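Local atomic coordinates of myosin-I heavy chain (Dictyostelium discoideum, PDB entry 5EJR), a protein that moves along actin as an ATP-driven motor in early phagocytosis and adhesion, here represented by the second MyTH4-FERM unit of its tail. Residues Cys212-Ile217 against Tyr291-Arg295; Leu60-Ala64 against Asn100-Glu106; Leu364-Arg370 against Ile383-Ile387; Ser87-Gln91 against Ala279-Gln283. All blocks are in the same frame, centred on the assembly; numbering follows the deposited sequence.

Overall arrangement
The four contacts run from the helical MyTH4 domain to the FERM lobes. Contact 2 lies within MyTH4, contact 1 within the ubiquitin-like first FERM lobe and contact 3 within the helical second lobe; contact 4 bridges MyTH4 and the first lobe. The centres of contacts 2 and 3 are about 67 Å apart, on opposite sides of the chain's centre. Contact 4 lies between them, about 20 Å from contact 2 and about 21 Å from contact 1 between centres, and it touches contact 1: Trp281 CZ2 is 3.5 Å from Phe292 CE1. Contacts 2 and 3 touch none of the others; contact 3 comes nearest to contact 1, about 15 Å between nearest atoms.

Contact 1 of 4, residues Cys212-Ile217 against Tyr291-Arg295; sequences CKIRFI and YFQVR. With EDO (1,2-ethanediol), chain C.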
loop_
_atom_site.group_PDB
_atom_site.type_symbol
_atom_site.label_atom_id
_atom_site.label_comp_id
_atom_site.label_asym_id
_atom_site.label_seq_id
_atom_site.Cartn_x
_atom_site.Cartn_y
_atom_site.Cartn_z
ATOM N N CYS A 212 8.888 -6.756 6.224
ATOM C CA CYS A 212 7.825 -7.082 5.287
ATOM C C CYS A 212 8.427 -8.009 4.228
ATOM O O CYS A 212 9.542 -7.769 3.763
ATOM C CB CYS A 212 7.227 -5.825 4.660
ATOM S SG CYS A 212 5.786 -6.154 3.606
ATOM N N LYS A 213 7.689 -9.072 3.870
ATOM C CA LYS A 213 8.068 -10.072 2.877
ATOM C C LYS A 213 7.767 -9.524 1.474
ATOM O O LYS A 213 6.628 -9.117 1.210
ATOM C CB LYS A 213 7.244 -11.354 3.119
ATOM C CG LYS A 213 8.057 -12.636 3.174
ATOM C CD LYS A 213 7.166 -13.854 2.959
ATOM C CE LYS A 213 7.920 -15.157 3.035
ATOM N NZ LYS A 213 6.996 -16.320 2.945
ATOM N N ILE A 214 8.793 -9.457 0.602
ATOM C CA ILE A 214 8.655 -8.979 -0.783
ATOM C C ILE A 214 9.130 -10.045 -1.777
ATOM O O ILE A 214 10.279 -10.496 -1.712
ATOM C CB ILE A 214 9.313 -7.593 -1.056
ATOM C CG1 ILE A 214 9.058 -6.556 0.087
ATOM C CG2 ILE A 214 8.901 -7.045 -2.441
ATOM C CD1 ILE A 214 7.630 -6.084 0.302
ATOM N N ARG A 215 8.247 -10.418 -2.719
ATOM C CA ARG A 215 8.560 -11.425 -3.725
ATOM C C ARG A 215 9.179 -10.814 -4.968
ATOM O O ARG A 215 8.968 -9.628 -5.263
ATOM C CB ARG A 215 7.319 -12.233 -4.093
ATOM C CG ARG A 215 6.665 -12.914 -2.898
ATOM C CD ARG A 215 5.790 -14.060 -3.334
ATOM N NE ARG A 215 4.665 -14.254 -2.423
ATOM C CZ ARG A 215 3.673 -15.116 -2.629
ATOM N NH1 ARG A 215 3.668 -15.889 -3.710
ATOM N NH2 ARG A 215 2.683 -15.218 -1.753
ATOM N N PHE A 216 9.956 -11.628 -5.695
ATOM C CA PHE A 216 10.554 -11.256 -6.973
ATOM C C PHE A 216 9.932 -12.187 -7.996
ATOM O O PHE A 216 9.270 -13.145 -7.617
ATOM C CB PHE A 216 12.088 -11.375 -6.949
ATOM C CG PHE A 216 12.750 -10.228 -6.227
ATOM C CD1 PHE A 216 12.807 -10.199 -4.835
ATOM C CD2 PHE A 216 13.343 -9.188 -6.935
ATOM C CE1 PHE A 216 13.397 -9.113 -4.163
ATOM C CE2 PHE A 216 13.946 -8.113 -6.263
ATOM C CZ PHE A 216 13.953 -8.077 -4.883
ATOM N N ILE A 217 10.125 -11.898 -9.281
ATOM C CA ILE A 217 9.570 -12.654 -10.406
ATOM C C ILE A 217 9.995 -14.151 -10.406
ATOM O O ILE A 217 9.244 -14.988 -10.896
ATOM C CB ILE A 217 9.912 -11.917 -11.746
ATOM C CG1 ILE A 217 9.086 -12.449 -12.950
ATOM C CG2 ILE A 217 11.411 -11.918 -12.040
ATOM C CD1 ILE A 217 7.688 -11.871 -13.062
ATOM N N TYR A 291 -0.071 -10.055 -2.171
ATOM C CA TYR A 291 1.342 -10.004 -1.850
ATOM C C TYR A 291 2.029 -8.964 -2.716
ATOM O O TYR A 291 1.528 -8.639 -3.790
ATOM C CB TYR A 291 2.023 -11.387 -1.917
ATOM C CG TYR A 291 2.115 -11.988 -3.301
ATOM C CD1 TYR A 291 3.209 -11.728 -4.122
ATOM C CD2 TYR A 291 1.146 -12.871 -3.765
ATOM C CE1 TYR A 291 3.322 -12.309 -5.382
ATOM C CE2 TYR A 291 1.250 -13.464 -5.022
ATOM C CZ TYR A 291 2.344 -13.184 -5.827
ATOM O OH TYR A 291 2.460 -13.767 -7.067
ATOM N N PHE A 292 3.146 -8.424 -2.227
ATOM C CA PHE A 292 3.967 -7.452 -2.945
ATOM C C PHE A 292 4.984 -8.174 -3.813
ATOM O O PHE A 292 5.645 -9.110 -3.349
ATOM C CB PHE A 292 4.726 -6.563 -1.964
ATOM C CG PHE A 292 3.889 -5.610 -1.157
ATOM C CD1 PHE A 292 3.194 -4.576 -1.772
ATOM C CD2 PHE A 292 3.861 -5.692 0.229
ATOM C CE1 PHE A 292 2.457 -3.667 -1.023
ATOM C CE2 PHE A 292 3.099 -4.794 0.980
ATOM C CZ PHE A 292 2.417 -3.777 0.351
ATOM N N GLN A 293 5.122 -7.728 -5.072
ATOM C CA GLN A 293 6.086 -8.292 -6.007
ATOM C C GLN A 293 6.899 -7.167 -6.693
ATOM O O GLN A 293 6.322 -6.205 -7.191
ATOM C CB GLN A 293 5.372 -9.196 -7.015
ATOM C CG GLN A 293 6.202 -9.657 -8.220
ATOM C CD GLN A 293 5.321 -10.253 -9.304
ATOM O OE1 GLN A 293 4.628 -9.545 -10.025
ATOM N NE2 GLN A 293 5.371 -11.558 -9.497
ATOM N N VAL A 294 8.224 -7.272 -6.649
ATOM C CA VAL A 294 9.119 -6.333 -7.316
ATOM C C VAL A 294 9.036 -6.651 -8.804
ATOM O O VAL A 294 9.009 -7.818 -9.203
ATOM C CB VAL A 294 10.572 -6.354 -6.764
ATOM C CG1 VAL A 294 11.559 -5.681 -7.724
ATOM C CG2 VAL A 294 10.635 -5.674 -5.398
ATOM N N ARG A 295 8.915 -5.607 -9.614
ATOM C CA ARG A 295 8.844 -5.748 -11.061
ATOM C C ARG A 295 9.704 -4.673 -11.669
ATOM O O ARG A 295 9.867 -3.607 -11.079
ATOM C CB ARG A 295 7.397 -5.570 -11.557
ATOM C CG ARG A 295 6.467 -6.737 -11.199
ATOM C CD ARG A 295 5.180 -6.636 -11.988
ATOM N NE ARG A 295 5.329 -7.041 -13.392
ATOM C CZ ARG A 295 5.349 -8.301 -13.818
ATOM N NH1 ARG A 295 5.341 -9.305 -12.948
ATOM N NH2 ARG A 295 5.423 -8.566 -15.115
HETATM C C1 EDO C . 3.390 -9.063 1.096
HETATM O O1 EDO C . 4.216 -9.909 0.288
HETATM C C2 EDO C . 3.350 -9.506 2.581
HETATM O O2 EDO C . 3.365 -8.332 3.400
HETATM O O HOH W 1 11.114 -9.355 -9.921
#
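Strands 212-215 and 291-295 run in broadly the same direction, their axes approaching to 4.7 Å at 48°. They meet at a single parallel bridge, Arg215 with Gln293 (CA-CA 4.6 Å): Arg215 N donates to Phe292 O (3.0 Å) and Arg215 O accepts from Val294 N (2.8 Å). Ile217 N and Val294 O, 4.2 Å apart, are joined by a water at 2.8 Å from the amide and 2.7 Å from the carbonyl; at the other end ethanediol O1, probably from the crystallisation liquor, donates to Lys213 O (2.7 Å) and accepts from Phe292 N (3.1 Å). Each strand also pairs antiparallel on its outer side, 212-215 with 221-225 and 291-295 with 253-259, so this bridge is the parallel first-to-last pairing of the ubiquitin-like beta-grasp lobe.

On one face Ile214 CD1 packs on Phe292 CB (3.7 Å) and Ile214 CG2 on Val294 CG2 (3.7 Å), while Val294 CB makes a CH-pi contact over the Phe216 ring, 4.1 Å from its centroid. Helices 232-243 and 274-283 cover this apolar layer. On the other face the Arg215 guanidinium lies flat on the Tyr291 ring, planes at 6° and Arg215 CZ 3.5 Å from the ring centroid; Tyr291 OH bonds to Glu260. Two direct bonds, the 48° angle and the bridging molecules indicate a short pairing that opens at both ends, apolar toward the helices and cation-pi on the other face.

Contact 2 of 4, residues Leu60-Ala64 against Asn100-Glu106; sequences LSKKA and NHELRDE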
loop_
_atom_site.group_PDB
_atom_site.type_symbol
_atom_site.label_atom_id
_atom_site.label_comp_id
_atom_site.label_asym_id
_atom_site.label_seq_id
_atom_site.Cartn_x
_atom_site.Cartn_y
_atom_site.Cartn_z
ATOM N N LEU A 60 -21.819 15.823 16.278
ATOM C CA LEU A 60 -20.506 15.333 16.709
ATOM C C LEU A 60 -20.605 14.364 17.884
ATOM O O LEU A 60 -19.852 13.382 17.925
ATOM C CB LEU A 60 -19.573 16.511 17.052
ATOM C CG LEU A 60 -19.222 17.445 15.890
ATOM C CD1 LEU A 60 -18.592 18.723 16.386
ATOM C CD2 LEU A 60 -18.368 16.750 14.836
ATOM N N SER A 61 -21.543 14.629 18.826
ATOM C CA SER A 61 -21.769 13.788 20.007
ATOM C C SER A 61 -22.281 12.407 19.617
ATOM O O SER A 61 -21.920 11.427 20.266
ATOM C CB SER A 61 -22.758 14.443 20.972
ATOM O OG SER A 61 -22.563 15.845 21.065
ATOM N N LYS A 62 -23.125 12.329 18.566
ATOM C CA LYS A 62 -23.686 11.065 18.072
ATOM C C LYS A 62 -22.577 10.153 17.545
ATOM O O LYS A 62 -22.607 8.953 17.813
ATOM C CB LYS A 62 -24.759 11.317 17.004
ATOM C CG LYS A 62 -25.629 10.093 16.694
ATOM C CD LYS A 62 -26.576 10.358 15.528
ATOM C CE LYS A 62 -27.285 9.113 15.049
ATOM N NZ LYS A 62 -28.395 8.710 15.955
ATOM N N LYS A 63 -21.590 10.733 16.829
ATOM C CA LYS A 63 -20.431 10.018 16.276
ATOM C C LYS A 63 -19.481 9.595 17.418
ATOM O O LYS A 63 -18.840 8.546 17.330
ATOM C CB LYS A 63 -19.669 10.902 15.274
ATOM C CG LYS A 63 -20.420 11.218 13.987
ATOM C CD LYS A 63 -19.625 12.184 13.126
ATOM C CE LYS A 63 -20.429 12.686 11.956
ATOM N NZ LYS A 63 -19.551 13.202 10.873
ATOM N N ALA A 64 -19.397 10.427 18.477
ATOM C CA ALA A 64 -18.560 10.190 19.658
ATOM C C ALA A 64 -19.075 8.983 20.443
ATOM O O ALA A 64 -18.265 8.230 20.986
ATOM C CB ALA A 64 -18.546 11.416 20.536
ATOM N N ASN A 100 -13.112 13.469 10.832
ATOM C CA ASN A 100 -13.849 14.343 11.748
ATOM C C ASN A 100 -12.842 14.967 12.693
ATOM O O ASN A 100 -12.575 14.480 13.793
ATOM C CB ASN A 100 -14.980 13.613 12.456
ATOM C CG ASN A 100 -15.939 12.975 11.496
ATOM O OD1 ASN A 100 -16.820 13.637 10.934
ATOM N ND2 ASN A 100 -15.759 11.680 11.261
ATOM N N HIS A 101 -12.203 15.998 12.180
ATOM C CA HIS A 101 -11.151 16.803 12.775
ATOM C C HIS A 101 -11.462 17.340 14.196
ATOM O O HIS A 101 -10.573 17.382 15.060
ATOM C CB HIS A 101 -10.857 17.930 11.782
ATOM C CG HIS A 101 -10.279 19.168 12.365
ATOM N ND1 HIS A 101 -8.907 19.333 12.480
ATOM C CD2 HIS A 101 -10.900 20.295 12.790
ATOM C CE1 HIS A 101 -8.737 20.531 13.020
ATOM N NE2 HIS A 101 -9.912 21.150 13.223
ATOM N N GLU A 102 -12.715 17.772 14.421
ATOM C CA GLU A 102 -13.187 18.359 15.680
ATOM C C GLU A 102 -13.572 17.278 16.709
ATOM O O GLU A 102 -13.941 17.589 17.843
ATOM C CB GLU A 102 -14.317 19.401 15.424
ATOM C CG GLU A 102 -15.414 18.996 14.436
ATOM C CD GLU A 102 -15.018 18.759 12.987
ATOM O OE1 GLU A 102 -15.185 17.613 12.504
ATOM O OE2 GLU A 102 -14.476 19.696 12.358
ATOM N N LEU A 103 -13.396 16.012 16.334
ATOM C CA LEU A 103 -13.667 14.859 17.195
ATOM C C LEU A 103 -12.364 14.265 17.776
ATOM O O LEU A 103 -12.426 13.300 18.537
ATOM C CB LEU A 103 -14.403 13.814 16.352
ATOM C CG LEU A 103 -15.609 13.116 16.949
ATOM C CD1 LEU A 103 -16.603 14.100 17.532
ATOM C CD2 LEU A 103 -16.287 12.276 15.906
ATOM N N ARG A 104 -11.200 14.859 17.442
ATOM C CA ARG A 104 -9.871 14.357 17.812
ATOM C C ARG A 104 -9.592 14.371 19.311
ATOM O O ARG A 104 -9.223 13.317 19.838
ATOM C CB ARG A 104 -8.770 15.072 17.030
ATOM C CG ARG A 104 -8.753 14.587 15.588
ATOM C CD ARG A 104 -7.917 15.466 14.699
ATOM N NE ARG A 104 -8.049 15.070 13.297
ATOM C CZ ARG A 104 -7.327 15.590 12.319
ATOM N NH1 ARG A 104 -6.429 16.524 12.576
ATOM N NH2 ARG A 104 -7.497 15.178 11.073
ATOM N N ASP A 105 -9.797 15.523 19.998
ATOM C CA ASP A 105 -9.630 15.644 21.461
ATOM C C ASP A 105 -10.512 14.637 22.196
ATOM O O ASP A 105 -10.057 14.005 23.155
ATOM C CB ASP A 105 -9.964 17.061 21.940
ATOM C CG ASP A 105 -8.951 18.101 21.534
ATOM O OD1 ASP A 105 -7.846 17.716 21.091
ATOM O OD2 ASP A 105 -9.258 19.298 21.659
ATOM N N GLU A 106 -11.751 14.484 21.724
ATOM C CA GLU A 106 -12.745 13.575 22.256
ATOM C C GLU A 106 -12.321 12.107 22.111
ATOM O O GLU A 106 -12.595 11.308 23.012
ATOM C CB GLU A 106 -14.102 13.852 21.594
ATOM C CG GLU A 106 -15.279 13.605 22.520
ATOM C CD GLU A 106 -15.700 12.156 22.640
ATOM O OE1 GLU A 106 -15.377 11.360 21.727
ATOM O OE2 GLU A 106 -16.373 11.817 23.642
#
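This packing belongs to the all-helical MyTH4 domain: helix 58-75 rests against the turn after helix 86-99 and the first turn of helix 104-113. The backbones come closest at Leu60 and Leu103, CA atoms 6.9 Å apart, and the two segments bury 336 Å² in all.

Apolar packing centres on Leu103, which reaches into the surface formed by Leu60, Lys63 and Ala64, three residues whose CA-to-CB bonds all point toward the turn. Leu103 CD1 lies 3.9 Å from Leu60 CB and 3.4 Å from Leu60 O, the carbonyl that accepts the helical bond from Ala64 N (3.0 Å). The other methyl, Leu103 CD2, is 3.7 Å from Lys63 CB. Beside it, Leu60 CD2 meets the aliphatic part of Glu102 at CG (3.7 Å). In the conformer given, Glu106 OE1 packs 3.4 Å from Ala64 CB.

Backbone and polar bonds fix the turn opposite. Leu103 N donates to Asn100 O (3.1 Å), closing the connection that leads into the next helix, and Asn100 ND2 bonds back to Arg96 O of the helix it follows. Glu106 OE2 accepts from Leu53 N, so its carboxylate also ties in the loop preceding helix 58-75. Across the segments there is one hydrogen bond: the Lys63 side chain, extended from chi2 onward, places NZ 2.8 Å from Asn100 OD1.

Contact 3 of 4, residues Leu364-Arg370 against Ile383-Ile387; sequences LTKEVVR and IKVWI
Ile383 points its CD1 methyl at helix 366-370, overlapping Lys366 O (3.6 Å), Lys366 CB (3.8 Å), Arg370 CD (3.8 Å) and Val369 CG1 (4.1 Å). The site belongs to the helical second lobe of the FERM domain, where this short helix crosses the start of helix 383-394 almost at a right angle: axes 9.9 Å apart, signed crossing angle +84°. CA atoms pair as Lys366 with Ile383 (6.6 Å) and Val369 with Ile387 (6.9 Å).

Leu364 is extended (phi/psi -80/128), and Thr365 (-136/173) is the N-cap, its OG1 accepting from Val368 N at 3.2 Å; helical angles follow. Segment 383-387 is helical, Ile387 N to Ile383 O 2.8 Å. Ile383 (tt) points toward the short helix, whereas Ile387 (mt), one turn on, leaves sideways and its end comes nearer: CD1 lies 3.9 Å from Lys366 N and 4.0 Å from Lys366 CG (mttt). Val369 (t) sets CG2 3.7 Å from Ile387 CG1. Trp386 NE1 bonds to Leu378 O, while Arg370 (mmm) forms a salt bridge with Asp375. No hydrogen bond joins the segments; packing buries 392 Å². Leu364 (tp) brings CD2 to 3.4 Å from Ile387 O and 4.0 Å from Ile387 CG2.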
loop_
_atom_site.group_PDB
_atom_site.type_symbol
_atom_site.label_atom_id
_atom_site.label_comp_id
_atom_site.label_asym_id
_atom_site.label_seq_id
_atom_site.Cartn_x
_atom_site.Cartn_y
_atom_site.Cartn_z
ATOM N N LEU A 364 12.818 -33.326 -28.939
ATOM C CA LEU A 364 11.671 -32.432 -28.846
ATOM C C LEU A 364 10.387 -33.205 -28.543
ATOM O O LEU A 364 10.083 -34.194 -29.210
ATOM C CB LEU A 364 11.556 -31.627 -30.153
ATOM C CG LEU A 364 10.649 -30.417 -30.209
ATOM C CD1 LEU A 364 10.958 -29.396 -29.082
ATOM C CD2 LEU A 364 10.740 -29.768 -31.581
ATOM N N THR A 365 9.654 -32.782 -27.510
ATOM C CA THR A 365 8.426 -33.474 -27.078
ATOM C C THR A 365 7.343 -32.452 -26.800
ATOM O O THR A 365 7.636 -31.245 -26.765
ATOM C CB THR A 365 8.712 -34.311 -25.792
ATOM O OG1 THR A 365 8.973 -33.452 -24.676
ATOM C CG2 THR A 365 9.842 -35.330 -25.960
ATOM N N LYS A 366 6.101 -32.932 -26.533
ATOM C CA LYS A 366 4.970 -32.100 -26.158
ATOM C C LYS A 366 5.342 -31.367 -24.889
ATOM O O LYS A 366 5.079 -30.177 -24.791
ATOM C CB LYS A 366 3.717 -32.950 -25.875
ATOM C CG LYS A 366 3.057 -33.506 -27.122
ATOM C CD LYS A 366 1.887 -34.419 -26.765
ATOM C CE LYS A 366 1.225 -34.985 -28.003
ATOM N NZ LYS A 366 -0.051 -35.686 -27.673
ATOM N N GLU A 367 5.995 -32.069 -23.938
ATOM C CA GLU A 367 6.381 -31.523 -22.643
ATOM C C GLU A 367 7.379 -30.360 -22.788
ATOM O O GLU A 367 7.257 -29.366 -22.073
ATOM C CB GLU A 367 6.880 -32.635 -21.701
ATOM C CG GLU A 367 5.821 -33.690 -21.343
ATOM C CD GLU A 367 5.250 -34.603 -22.429
ATOM O OE1 GLU A 367 5.978 -34.956 -23.392
ATOM O OE2 GLU A 367 4.054 -34.961 -22.312
ATOM N N VAL A 368 8.302 -30.447 -23.760
ATOM C CA VAL A 368 9.257 -29.360 -24.036
ATOM C C VAL A 368 8.507 -28.144 -24.614
ATOM O O VAL A 368 8.763 -27.021 -24.175
ATOM C CB VAL A 368 10.444 -29.835 -24.929
ATOM C CG1 VAL A 368 11.335 -28.668 -25.357
ATOM C CG2 VAL A 368 11.280 -30.892 -24.198
ATOM N N VAL A 369 7.564 -28.372 -25.552
ATOM C CA VAL A 369 6.768 -27.299 -26.183
ATOM C C VAL A 369 5.974 -26.501 -25.123
ATOM O O VAL A 369 5.977 -25.263 -25.166
ATOM C CB VAL A 369 5.862 -27.801 -27.337
ATOM C CG1 VAL A 369 4.907 -26.702 -27.837
ATOM C CG2 VAL A 369 6.701 -28.350 -28.477
ATOM N N ARG A 370 5.370 -27.217 -24.140
ATOM C CA ARG A 370 4.614 -26.594 -23.046
ATOM C C ARG A 370 5.495 -25.708 -22.133
ATOM O O ARG A 370 4.962 -24.895 -21.418
ATOM C CB ARG A 370 3.924 -27.662 -22.190
ATOM C CG ARG A 370 2.926 -28.520 -22.948
ATOM C CD ARG A 370 1.826 -27.721 -23.640
ATOM N NE ARG A 370 1.020 -26.913 -22.711
ATOM C CZ ARG A 370 0.047 -27.374 -21.931
ATOM N NH1 ARG A 370 -0.213 -28.673 -21.876
ATOM N NH2 ARG A 370 -0.644 -26.546 -21.173
ATOM N N ILE A 383 -0.539 -29.348 -31.138
ATOM C CA ILE A 383 0.817 -29.376 -30.577
ATOM C C ILE A 383 1.817 -30.158 -31.488
ATOM O O ILE A 383 2.989 -29.764 -31.587
ATOM C CB ILE A 383 0.796 -29.870 -29.096
ATOM C CG1 ILE A 383 2.185 -29.677 -28.431
ATOM C CG2 ILE A 383 0.280 -31.342 -28.977
ATOM C CD1 ILE A 383 2.192 -29.576 -26.898
ATOM N N LYS A 384 1.324 -31.191 -32.221
ATOM C CA LYS A 384 2.129 -31.954 -33.170
ATOM C C LYS A 384 2.582 -31.063 -34.317
ATOM O O LYS A 384 3.696 -31.230 -34.805
ATOM C CB LYS A 384 1.328 -33.143 -33.729
ATOM C CG LYS A 384 1.258 -34.337 -32.794
ATOM C CD LYS A 384 0.291 -35.365 -33.414
ATOM C CE LYS A 384 0.107 -36.610 -32.588
ATOM N NZ LYS A 384 -0.817 -37.566 -33.255
ATOM N N VAL A 385 1.754 -30.086 -34.718
ATOM C CA VAL A 385 2.118 -29.125 -35.774
ATOM C C VAL A 385 3.161 -28.126 -35.189
ATOM O O VAL A 385 4.124 -27.768 -35.858
ATOM C CB VAL A 385 0.883 -28.414 -36.399
ATOM C CG1 VAL A 385 1.313 -27.364 -37.432
ATOM C CG2 VAL A 385 -0.091 -29.424 -37.019
ATOM N N TRP A 386 2.985 -27.726 -33.935
ATOM C CA TRP A 386 3.947 -26.853 -33.261
ATOM C C TRP A 386 5.317 -27.524 -33.159
ATOM O O TRP A 386 6.317 -26.898 -33.466
ATOM C CB TRP A 386 3.442 -26.469 -31.876
ATOM C CG TRP A 386 2.427 -25.384 -31.926
ATOM C CD1 TRP A 386 1.100 -25.484 -31.613
ATOM C CD2 TRP A 386 2.664 -24.009 -32.248
ATOM N NE1 TRP A 386 0.511 -24.251 -31.672
ATOM C CE2 TRP A 386 1.439 -23.328 -32.089
ATOM C CE3 TRP A 386 3.811 -23.276 -32.609
ATOM C CZ2 TRP A 386 1.304 -21.958 -32.339
ATOM C CZ3 TRP A 386 3.686 -21.902 -32.828
ATOM C CH2 TRP A 386 2.450 -21.258 -32.685
ATOM N N ILE A 387 5.357 -28.825 -32.795
ATOM C CA ILE A 387 6.611 -29.580 -32.723
ATOM C C ILE A 387 7.357 -29.486 -34.068
ATOM O O ILE A 387 8.530 -29.127 -34.096
ATOM C CB ILE A 387 6.330 -31.057 -32.319
ATOM C CG1 ILE A 387 5.975 -31.125 -30.818
ATOM C CG2 ILE A 387 7.549 -31.939 -32.660
ATOM C CD1 ILE A 387 5.362 -32.578 -30.310
#

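Contact 4 of 4, residues Ser87-Gln91 against Ala279-Gln283; sequences SLVIQ and ARWEQ
Glu282 OE1 accepts two hydrogen bonds from the facing helix, one from Ser87 OG (2.9 Å) and one from Gln91 NE2 (2.8 Å, N-H...O angle 152°). The donors lie one helical turn apart on segment 87-91 with CA-to-CB bonds toward the partner: Ser87 is p, Gln91 mt with chi3 38°, and Glu282 mt with chi3 -42°. Glu282 OE2 also accepts from Ala194 N at the start of helix 194-205, and Gln91 NE2 also donates to Pro192 O.

Both segments have helical phi/psi. Their axes come within 10.8 Å, with N-to-C directions at 112° (signed crossing -112°), and the nearest CA pairs are Leu88 with Gln283 (7.6 Å) and Gln91 with Ala279 (7.8 Å). Around the polar centre, Gln91 OE1 stands 3.5 Å from Gln283 NE2 (chi -59°, -119°, -75°), Leu88 CD1 (chi -105°, 51°) lies 4.3 Å from Glu282 CB, and Gln91 NE2 is 4.2 Å from Ala279 CB.

Helix 86-99 belongs to MyTH4 and helix 274-283 to the ubiquitin-like lobe of FERM, so this is an interdomain junction. With 242 Å² buried and sparse apolar contact, the meeting of these two helices is mainly polar, one carboxylate oxygen accepting from two MyTH4 side chains.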
loop_
_atom_site.group_PDB
_atom_site.type_symbol
_atom_site.label_atom_id
_atom_site.label_comp_id
_atom_site.label_asym_id
_atom_site.label_seq_id
_atom_site.Cartn_x
_atom_site.Cartn_y
_atom_site.Cartn_z
ATOM N N SER A 87 -8.515 -5.222 14.143
ATOM C CA SER A 87 -7.819 -4.306 13.227
ATOM C C SER A 87 -8.811 -3.402 12.504
ATOM O O SER A 87 -8.594 -2.191 12.418
ATOM C CB SER A 87 -6.930 -5.059 12.242
ATOM O OG SER A 87 -7.664 -5.955 11.427
ATOM N N LEU A 88 -9.926 -3.990 12.050
ATOM C CA LEU A 88 -11.047 -3.322 11.376
ATOM C C LEU A 88 -11.699 -2.298 12.315
ATOM O O LEU A 88 -12.049 -1.204 11.874
ATOM C CB LEU A 88 -12.076 -4.375 10.937
ATOM C CG LEU A 88 -12.146 -4.739 9.440
ATOM C CD1 LEU A 88 -10.783 -5.091 8.864
ATOM C CD2 LEU A 88 -13.119 -5.891 9.202
ATOM N N VAL A 89 -11.770 -2.619 13.628
ATOM C CA VAL A 89 -12.365 -1.725 14.637
ATOM C C VAL A 89 -11.498 -0.483 14.845
ATOM O O VAL A 89 -12.012 0.632 14.753
ATOM C CB VAL A 89 -12.714 -2.478 15.953
ATOM C CG1 VAL A 89 -12.998 -1.509 17.099
ATOM C CG2 VAL A 89 -13.901 -3.409 15.743
ATOM N N ILE A 90 -10.184 -0.660 15.077
ATOM C CA ILE A 90 -9.274 0.474 15.258
ATOM C C ILE A 90 -9.131 1.292 13.947
ATOM O O ILE A 90 -9.003 2.505 14.028
ATOM C CB ILE A 90 -7.911 0.050 15.881
ATOM C CG1 ILE A 90 -7.090 1.283 16.340
ATOM C CG2 ILE A 90 -7.114 -0.883 14.962
ATOM C CD1 ILE A 90 -5.924 0.957 17.357
ATOM N N GLN A 91 -9.194 0.648 12.756
ATOM C CA GLN A 91 -9.151 1.380 11.479
ATOM C C GLN A 91 -10.343 2.363 11.383
ATOM O O GLN A 91 -10.153 3.503 10.969
ATOM C CB GLN A 91 -9.154 0.413 10.296
ATOM C CG GLN A 91 -7.753 -0.092 9.960
ATOM C CD GLN A 91 -7.804 -1.399 9.224
ATOM O OE1 GLN A 91 -8.669 -1.644 8.379
ATOM N NE2 GLN A 91 -6.896 -2.289 9.555
ATOM N N ALA A 279 -3.365 -1.968 5.337
ATOM C CA ALA A 279 -4.683 -1.712 5.924
ATOM C C ALA A 279 -5.748 -1.801 4.816
ATOM O O ALA A 279 -6.723 -2.544 4.965
ATOM C CB ALA A 279 -4.703 -0.348 6.586
ATOM N N ARG A 280 -5.487 -1.155 3.654
ATOM C CA ARG A 280 -6.352 -1.209 2.466
ATOM C C ARG A 280 -6.615 -2.626 1.985
ATOM O O ARG A 280 -7.728 -2.908 1.555
ATOM C CB ARG A 280 -5.790 -0.338 1.342
ATOM C CG ARG A 280 -6.175 1.127 1.521
ATOM C CD ARG A 280 -5.282 2.076 0.747
ATOM N NE ARG A 280 -5.471 3.452 1.210
ATOM C CZ ARG A 280 -4.579 4.430 1.078
ATOM N NH1 ARG A 280 -3.405 4.198 0.498
ATOM N NH2 ARG A 280 -4.849 5.646 1.529
ATOM N N TRP A 281 -5.625 -3.532 2.106
ATOM C CA TRP A 281 -5.774 -4.932 1.716
ATOM C C TRP A 281 -6.746 -5.652 2.647
ATOM O O TRP A 281 -7.473 -6.538 2.200
ATOM C CB TRP A 281 -4.429 -5.644 1.737
ATOM C CG TRP A 281 -3.480 -5.325 0.612
ATOM C CD1 TRP A 281 -3.688 -4.483 -0.443
ATOM C CD2 TRP A 281 -2.163 -5.860 0.448
ATOM N NE1 TRP A 281 -2.587 -4.484 -1.271
ATOM C CE2 TRP A 281 -1.630 -5.309 -0.740
ATOM C CE3 TRP A 281 -1.396 -6.793 1.165
ATOM C CZ2 TRP A 281 -0.367 -5.656 -1.221
ATOM C CZ3 TRP A 281 -0.139 -7.127 0.689
ATOM C CH2 TRP A 281 0.365 -6.556 -0.487
ATOM N N GLU A 282 -6.752 -5.270 3.949
ATOM C CA GLU A 282 -7.658 -5.834 4.949
ATOM C C GLU A 282 -9.094 -5.409 4.659
ATOM O O GLU A 282 -10.018 -6.184 4.888
ATOM C CB GLU A 282 -7.280 -5.350 6.352
ATOM C CG GLU A 282 -6.009 -5.956 6.900
ATOM C CD GLU A 282 -5.990 -5.983 8.411
ATOM O OE1 GLU A 282 -6.410 -4.981 9.033
ATOM O OE2 GLU A 282 -5.586 -7.025 8.972
ATOM N N GLN A 283 -9.264 -4.170 4.167
ATOM C CA GLN A 283 -10.536 -3.532 3.821
ATOM C C GLN A 283 -11.120 -4.048 2.500
ATOM O O GLN A 283 -12.309 -3.851 2.248
ATOM C CB GLN A 283 -10.358 -2.006 3.750
ATOM C CG GLN A 283 -9.876 -1.358 5.042
ATOM C CD GLN A 283 -10.858 -0.358 5.583
ATOM O OE1 GLN A 283 -10.991 0.752 5.058
ATOM N NE2 GLN A 283 -11.588 -0.738 6.628
#